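Local atomic coordinates of initiator protein NS1 (PDB entry 4KW3), a protein that probably binds viral replication origins site-specifically, nicks one DNA strand and unwinds the hairpin to start rolling-circle replication of the bocavirus genome. Residues 6-10 / 266-270; 15-19 / 130-134; 90-94 / 120-125. All coordinates share one frame; numbering follows the deposited sequence.

Interaction 1: residues 6-10 / 266-270; sequences PVIRA and NEVIP
Val268 meets Val7 and Arg9 where the two ends of the origin-recognition/nickase domain come together, a small surface contact at the margin of the HUH-endonuclease fold. The chain before strand 15-21 runs past the last turn of helix 257-268, and the nearest CA atoms, those of Arg9 and Val268, are 6.7 Å apart. The packed part gathers round one methyl group. Val268 holds CG1 anti to its backbone N (chi1 -174°), which leaves CG2 beside that N and directed at both partners. CG2 lies 3.8 Å from Val7 CG1, the two valine side chains sliding past each other in opposite directions. Roughly at right angles to that direction it rests over a face of the Arg9 guanidinium, 4.0 Å from CZ, with the long arginine chain crossing the valine at about a right angle. CG1 contributes less, approaching Ile8 O at 4.3 Å.

This apolar patch is continued by the rest of helix 257-268, since Val7 also leans on Tyr260, Thr263 and Leu264, and the Tyr260 hydroxyl is hydrogen-bonded to the backbone N of Ile8. The solvent side is much looser. Arg9 is extended from CG to NE, and its exposed end comes near the exposed Glu267, whose carboxylate sits at the edge of the guanidinium with the two planes 37° apart. NH2 of Arg9 and OE1 of Glu267 stay 4.2 Å from each other, beyond a salt bridge, so the opposite charges probably attract without fixing either group. No hydrogen bond joins the two segments. The closest approach of all is between a charged group and a methyl: Arg9 NH1 stands 3.7 Å from Val268 CG2.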
loop_
_atom_site.group_PDB
_atom_site.type_symbol
_atom_site.label_atom_id
_atom_site.label_comp_id
_atom_site.label_asym_id
_atom_site.label_seq_id
_atom_site.Cartn_x
_atom_site.Cartn_y
_atom_site.Cartn_z
ATOM N N PRO A 6 18.596 -8.113 0.145
ATOM C CA PRO A 6 19.145 -6.916 0.781
ATOM C C PRO A 6 18.212 -6.421 1.896
ATOM O O PRO A 6 17.396 -5.517 1.689
ATOM C CB PRO A 6 19.162 -5.908 -0.374
ATOM C CG PRO A 6 17.993 -6.359 -1.301
ATOM C CD PRO A 6 17.560 -7.754 -0.844
ATOM N N VAL A 7 18.311 -7.025 3.070
ATOM C CA VAL A 7 17.479 -6.622 4.203
ATOM C C VAL A 7 17.770 -5.181 4.714
ATOM O O VAL A 7 18.914 -4.809 4.930
ATOM C CB VAL A 7 17.619 -7.683 5.319
ATOM C CG1 VAL A 7 17.741 -7.076 6.679
ATOM C CG2 VAL A 7 16.479 -8.699 5.243
ATOM N N ILE A 8 16.728 -4.379 4.911
ATOM C CA ILE A 8 16.883 -3.008 5.397
ATOM C C ILE A 8 17.377 -3.029 6.844
ATOM O O ILE A 8 16.914 -3.839 7.648
ATOM C CB ILE A 8 15.562 -2.195 5.275
ATOM C CG1 ILE A 8 15.776 -0.748 5.696
ATOM C CG2 ILE A 8 14.412 -2.824 6.101
ATOM C CD1 ILE A 8 14.523 0.138 5.496
ATOM N N ARG A 9 18.350 -2.175 7.169
ATOM C CA ARG A 9 19.005 -2.245 8.479
ATOM C C ARG A 9 18.919 -0.955 9.256
ATOM O O ARG A 9 19.254 -0.906 10.444
ATOM C CB ARG A 9 20.466 -2.656 8.328
ATOM C CG ARG A 9 20.653 -4.104 7.965
ATOM C CD ARG A 9 22.090 -4.436 7.569
ATOM N NE ARG A 9 22.165 -5.860 7.227
ATOM C CZ ARG A 9 22.263 -6.842 8.122
ATOM N NH1 ARG A 9 22.331 -6.565 9.422
ATOM N NH2 ARG A 9 22.304 -8.101 7.719
ATOM N N ALA A 10 18.426 0.081 8.588
ATOM C CA ALA A 10 18.384 1.407 9.169
ATOM C C ALA A 10 17.183 2.213 8.679
ATOM O O ALA A 10 16.786 2.108 7.513
ATOM C CB ALA A 10 19.677 2.129 8.843
ATOM N N ASN A 266 15.890 -12.522 13.329
ATOM C CA ASN A 266 17.017 -13.236 13.922
ATOM C C ASN A 266 18.350 -12.485 14.029
ATOM O O ASN A 266 19.022 -12.588 15.044
ATOM C CB ASN A 266 17.214 -14.596 13.239
ATOM C CG ASN A 266 15.951 -15.453 13.269
ATOM O OD1 ASN A 266 15.418 -15.831 12.223
ATOM N ND2 ASN A 266 15.470 -15.767 14.468
ATOM N N GLU A 267 18.724 -11.736 12.993
ATOM C CA GLU A 267 20.036 -11.100 12.924
ATOM C C GLU A 267 19.983 -9.607 13.176
ATOM O O GLU A 267 20.880 -9.033 13.793
ATOM C CB GLU A 267 20.635 -11.308 11.544
ATOM C CG GLU A 267 20.448 -12.714 11.049
ATOM C CD GLU A 267 21.076 -12.927 9.698
ATOM O OE1 GLU A 267 21.697 -11.960 9.180
ATOM O OE2 GLU A 267 20.924 -14.050 9.157
ATOM N N VAL A 268 18.948 -8.965 12.668
ATOM C CA VAL A 268 18.936 -7.515 12.668
ATOM C C VAL A 268 18.250 -6.897 13.887
ATOM O O VAL A 268 18.865 -6.166 14.642
ATOM C CB VAL A 268 18.286 -6.990 11.412
ATOM C CG1 VAL A 268 18.432 -5.465 11.365
ATOM C CG2 VAL A 268 18.926 -7.661 10.205
ATOM N N ILE A 269 16.969 -7.193 14.062
ATOM C CA ILE A 269 16.194 -6.587 15.126
ATOM C C ILE A 269 15.265 -7.575 15.825
ATOM O O ILE A 269 14.057 -7.542 15.619
ATOM C CB ILE A 269 15.340 -5.424 14.598
ATOM C CG1 ILE A 269 14.708 -5.798 13.261
ATOM C CG2 ILE A 269 16.184 -4.184 14.427
ATOM C CD1 ILE A 269 13.392 -5.109 12.994
ATOM N N PRO A 270 15.826 -8.453 16.664
ATOM C CA PRO A 270 15.043 -9.420 17.447
ATOM C C PRO A 270 14.042 -8.732 18.348
ATOM O O PRO A 270 14.243 -7.581 18.747
ATOM C CB PRO A 270 16.104 -10.105 18.305
ATOM C CG PRO A 270 17.372 -9.970 17.480
ATOM C CD PRO A 270 17.274 -8.609 16.878
#

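Interaction 2: residues 15-19 / 130-134; sequences AFTYV and AKSSC
Tyr18 and Phe16, two residues apart on strand 15-21 and therefore on the same face, carry the contact with the turn that leads into helix 134-149. The strand lies between 114-122 and 185-191 in the central sheet of the HUH nuclease fold, and residues 130-134 pass over that face, Lys131 to Cys134 forming a type I beta turn. From CB of Tyr18 the ring sets out anti to the carbonyl carbon (chi1 -61°), a direction that takes it off the sheet toward the turn. Along one edge CD2 and then CE2 run beside the thiol of Cys134, with CE2 3.8 Å from SG; the sulfur lies near the ring plane, making a sulfur-aromatic contact at the edge. The outer part of the same edge reaches the carbonyl of Ala130, CZ being 3.5 Å from its O. At the tip, OH donates a hydrogen bond of 2.6 Å to Ala130 O, approaching 33° out of the carbonyl plane. That oxygen, one residue ahead of the turn, also takes a weak backbone bond from Ser133 N at 3.4 Å, so the phenol is its main partner. Elsewhere the tyrosine ring meets Phe137 edge-to-face and touches Val120 and Leu125.

The buried hydroxyl helps tie the approach to helix 134-149 to strand 15-21. This strand neighbours the one bearing the predicted metal ligand His117, whose side chain is about 7 Å from that of Tyr18. Phe16 supplies the second hold, a CH-pi contact to the residue whose carbonyl Tyr18 binds. CB of Ala130 stands over one face of the phenylalanine, 16° off the normal and displaced toward the rim, where CD2 is its nearest ring atom at 3.4 Å.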
loop_
_atom_site.group_PDB
_atom_site.type_symbol
_atom_site.label_atom_id
_atom_site.label_comp_id
_atom_site.label_asym_id
_atom_site.label_seq_id
_atom_site.Cartn_x
_atom_site.Cartn_y
_atom_site.Cartn_z
ATOM N N ALA A 15 10.329 9.142 12.545
ATOM C CA ALA A 15 9.489 8.385 11.609
ATOM C C ALA A 15 8.022 8.428 12.016
ATOM O O ALA A 15 7.689 8.423 13.202
ATOM C CB ALA A 15 9.964 6.916 11.490
ATOM N N PHE A 16 7.147 8.440 11.022
ATOM C CA PHE A 16 5.716 8.499 11.276
ATOM C C PHE A 16 4.996 7.488 10.404
ATOM O O PHE A 16 5.480 7.117 9.327
ATOM C CB PHE A 16 5.199 9.927 11.042
ATOM C CG PHE A 16 5.867 10.938 11.916
ATOM C CD1 PHE A 16 7.058 11.542 11.515
ATOM C CD2 PHE A 16 5.337 11.248 13.178
ATOM C CE1 PHE A 16 7.704 12.459 12.349
ATOM C CE2 PHE A 16 5.972 12.166 14.013
ATOM C CZ PHE A 16 7.155 12.773 13.594
ATOM N N THR A 17 3.848 7.032 10.877
ATOM C CA THR A 17 3.077 6.030 10.151
ATOM C C THR A 17 1.680 6.554 9.827
ATOM O O THR A 17 0.968 7.074 10.707
ATOM C CB THR A 17 3.022 4.706 10.943
ATOM O OG1 THR A 17 4.362 4.241 11.167
ATOM C CG2 THR A 17 2.208 3.616 10.183
ATOM N N TYR A 18 1.305 6.458 8.554
ATOM C CA TYR A 18 -0.024 6.892 8.115
ATOM C C TYR A 18 -0.840 5.731 7.543
ATOM O O TYR A 18 -0.288 4.736 7.046
ATOM C CB TYR A 18 0.083 7.971 7.037
ATOM C CG TYR A 18 0.778 9.250 7.461
ATOM C CD1 TYR A 18 2.160 9.374 7.388
ATOM C CD2 TYR A 18 0.045 10.346 7.898
ATOM C CE1 TYR A 18 2.794 10.555 7.744
ATOM C CE2 TYR A 18 0.664 11.510 8.272
ATOM C CZ TYR A 18 2.043 11.617 8.195
ATOM O OH TYR A 18 2.656 12.800 8.585
ATOM N N VAL A 19 -2.160 5.878 7.589
ATOM C CA VAL A 19 -3.033 4.966 6.876
ATOM C C VAL A 19 -3.879 5.741 5.875
ATOM O O VAL A 19 -4.633 6.650 6.242
ATOM C CB VAL A 19 -3.959 4.156 7.807
ATOM C CG1 VAL A 19 -4.882 3.263 6.951
ATOM C CG2 VAL A 19 -3.141 3.299 8.728
ATOM N N ALA A 130 3.700 16.454 11.511
ATOM C CA ALA A 130 3.260 15.175 10.946
ATOM C C ALA A 130 1.741 14.968 10.866
ATOM O O ALA A 130 1.236 14.547 9.828
ATOM C CB ALA A 130 3.925 14.003 11.671
ATOM N N LYS A 131 1.018 15.240 11.944
ATOM C CA LYS A 131 -0.434 15.067 11.930
ATOM C C LYS A 131 -1.113 16.051 10.980
ATOM O O LYS A 131 -2.024 15.687 10.230
ATOM C CB LYS A 131 -1.037 15.194 13.340
ATOM C CG LYS A 131 -2.526 14.912 13.352
ATOM C CD LYS A 131 -3.091 14.658 14.718
ATOM C CE LYS A 131 -4.596 14.404 14.603
ATOM N NZ LYS A 131 -5.261 14.239 15.927
ATOM N N SER A 132 -0.670 17.299 11.018
ATOM C CA SER A 132 -1.289 18.367 10.231
ATOM C C SER A 132 -1.033 18.193 8.731
ATOM O O SER A 132 -1.708 18.810 7.897
ATOM C CB SER A 132 -0.790 19.739 10.697
ATOM O OG SER A 132 0.574 19.930 10.346
ATOM N N SER A 133 -0.071 17.336 8.388
ATOM C CA SER A 133 0.264 17.131 6.991
ATOM C C SER A 133 -0.643 16.116 6.335
ATOM O O SER A 133 -0.498 15.863 5.150
ATOM C CB SER A 133 1.716 16.718 6.810
ATOM O OG SER A 133 2.566 17.732 7.286
ATOM N N CYS A 134 -1.562 15.536 7.104
ATOM C CA CYS A 134 -2.494 14.556 6.566
ATOM C C CYS A 134 -3.232 14.978 5.284
ATOM O O CYS A 134 -3.249 14.232 4.316
ATOM C CB CYS A 134 -3.504 14.098 7.621
ATOM S SG CYS A 134 -2.882 12.824 8.716
#

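Interaction 3: residues 90-94 / 120-125; sequences MSHKQ and VGGEGL
Bends at both chi2 (-51°) and chi3 (-80°) bring the end of Met90 round toward the loop after strand 114-122, so that its thioether enters the curve made by Val120 and Leu125, while Gln94, extended beyond CG, reaches straight to the backbone of the same loop. The two residues are one helical turn apart and hold the turn that follows strand 114-122, a type II beta turn from Gly122 to Leu125. Met90 does the apolar part. Its CG passes 3.8 Å from Val120 CG2, SD touches Leu125 CD1 at 3.9 Å with the two side chains at about a right angle, and CE ends against the peptide oxygens of Gly122 and Glu123. Pro99 and Cys101 close round the same methionine.

Between Met90 and Gln94 in the sequence, Lys93 turns the CB-to-CD part of its chain to the turn. Gly124 comes in without a side chain, its CA 3.9 Å from Lys93 CB, and its O lies 3.6 Å from that same CB. The ammonium end then leads off to Ser133 and Gln136, both hydrogen-bonded to NZ, and the Gly124 oxygen accepts a bond from Asn129 ND2.

The polar clasp is made by Gln94, whose NE2 donates to Glu123 O at 2.8 Å with an angle of 157° at the hydrogen; the acceptor lies in the amide plane, though the donor is tilted from the plane of the carbonyl. NE2 also binds Arg100 O, so this one nitrogen spans two backbone carbonyls, one in the turn and one just before strand 101-109. Its two bonds would fix the rotation of the amide and hold both pieces of chain to helix 74-94, with Met90 packing beside Gln94 against Val120 and Leu125.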
loop_
_atom_site.group_PDB
_atom_site.type_symbol
_atom_site.label_atom_id
_atom_site.label_comp_id
_atom_site.label_asym_id
_atom_site.label_seq_id
_atom_site.Cartn_x
_atom_site.Cartn_y
_atom_site.Cartn_z
ATOM N N MET A 90 7.894 14.395 0.884
ATOM C CA MET A 90 9.181 14.682 1.521
ATOM C C MET A 90 9.953 15.727 0.725
ATOM O O MET A 90 10.673 16.557 1.275
ATOM C CB MET A 90 10.014 13.418 1.689
ATOM C CG MET A 90 9.414 12.489 2.701
ATOM S SD MET A 90 9.054 13.352 4.246
ATOM C CE MET A 90 10.669 13.389 5.021
ATOM N N SER A 91 9.794 15.661 -0.587
ATOM C CA SER A 91 10.368 16.639 -1.481
ATOM C C SER A 91 9.926 18.068 -1.116
ATOM O O SER A 91 10.757 18.982 -1.037
ATOM C CB SER A 91 9.954 16.298 -2.910
ATOM O OG SER A 91 10.694 17.035 -3.845
ATOM N N HIS A 92 8.628 18.247 -0.878
ATOM C CA HIS A 92 8.106 19.530 -0.426
ATOM C C HIS A 92 8.656 19.895 0.959
ATOM O O HIS A 92 9.134 21.008 1.158
ATOM C CB HIS A 92 6.570 19.550 -0.401
ATOM C CG HIS A 92 5.925 19.541 -1.754
ATOM N ND1 HIS A 92 6.576 19.122 -2.894
ATOM C CD2 HIS A 92 4.680 19.903 -2.147
ATOM C CE1 HIS A 92 5.763 19.226 -3.930
ATOM N NE2 HIS A 92 4.606 19.696 -3.504
ATOM N N LYS A 93 8.587 18.966 1.914
ATOM C CA LYS A 93 9.030 19.246 3.281
ATOM C C LYS A 93 10.491 19.657 3.350
ATOM O O LYS A 93 10.866 20.454 4.207
ATOM C CB LYS A 93 8.801 18.057 4.215
ATOM C CG LYS A 93 7.355 17.639 4.367
ATOM C CD LYS A 93 6.520 18.757 4.939
ATOM C CE LYS A 93 5.136 18.250 5.308
ATOM N NZ LYS A 93 4.226 19.384 5.654
ATOM N N GLN A 94 11.312 19.120 2.451
ATOM C CA GLN A 94 12.738 19.429 2.442
ATOM C C GLN A 94 13.160 20.473 1.397
ATOM O O GLN A 94 14.347 20.811 1.314
ATOM C CB GLN A 94 13.548 18.161 2.215
ATOM C CG GLN A 94 13.513 17.191 3.342
ATOM C CD GLN A 94 14.371 15.976 3.071
ATOM O OE1 GLN A 94 15.102 15.926 2.085
ATOM N NE2 GLN A 94 14.285 14.987 3.943
ATOM N N VAL A 120 7.185 6.643 7.009
ATOM C CA VAL A 120 8.095 7.605 6.421
ATOM C C VAL A 120 8.896 8.366 7.488
ATOM O O VAL A 120 8.362 8.770 8.540
ATOM C CB VAL A 120 7.335 8.571 5.503
ATOM C CG1 VAL A 120 6.111 9.160 6.222
ATOM C CG2 VAL A 120 8.260 9.645 4.993
ATOM N N GLY A 121 10.183 8.557 7.211
ATOM C CA GLY A 121 11.056 9.214 8.158
ATOM C C GLY A 121 12.166 9.992 7.485
ATOM O O GLY A 121 12.694 9.589 6.446
ATOM N N GLY A 122 12.547 11.100 8.107
ATOM C CA GLY A 122 13.565 11.957 7.546
ATOM C C GLY A 122 13.323 13.405 7.884
ATOM O O GLY A 122 12.305 13.744 8.490
ATOM N N GLU A 123 14.280 14.245 7.493
ATOM C CA GLU A 123 14.266 15.683 7.735
ATOM C C GLU A 123 13.036 16.296 7.085
ATOM O O GLU A 123 12.666 15.895 5.991
ATOM C CB GLU A 123 15.536 16.311 7.155
ATOM C CG GLU A 123 15.953 17.623 7.776
ATOM C CD GLU A 123 17.343 18.060 7.335
ATOM O OE1 GLU A 123 17.858 17.515 6.334
ATOM O OE2 GLU A 123 17.926 18.938 8.002
ATOM N N GLY A 124 12.398 17.249 7.761
ATOM C CA GLY A 124 11.206 17.897 7.238
ATOM C C GLY A 124 9.907 17.442 7.883
ATOM O O GLY A 124 8.901 18.159 7.822
ATOM N N LEU A 125 9.915 16.243 8.469
ATOM C CA LEU A 125 8.799 15.784 9.297
ATOM C C LEU A 125 9.174 15.898 10.764
ATOM O O LEU A 125 10.348 15.788 11.130
ATOM C CB LEU A 125 8.396 14.334 9.002
ATOM C CG LEU A 125 7.569 14.026 7.761
ATOM C CD1 LEU A 125 7.389 12.537 7.643
ATOM C CD2 LEU A 125 6.221 14.702 7.827
#

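In the fold
Interactions 2 and 3 are neighbours on one side of the central sheet, their centres 11 Å apart. Strands 15-21 and 114-122 pair antiparallel there, with Phe16 bonded to Val120 through the backbone, and Ser133 OG is hydrogen-bonded to Lys93 NZ. Along the chain, 90-94 and 120-125 both fall between 15-19 and 130-134. Interaction 1 encloses both in sequence, yet its centre lies 24 Å from either, at the surface. The inner pair thus joins helix 74-94 and the approach to helix 134-149 to two paired strands, one of which bears the predicted metal-binding histidines, whereas 6-10 with 266-270 brings together the two ends of the nickase domain.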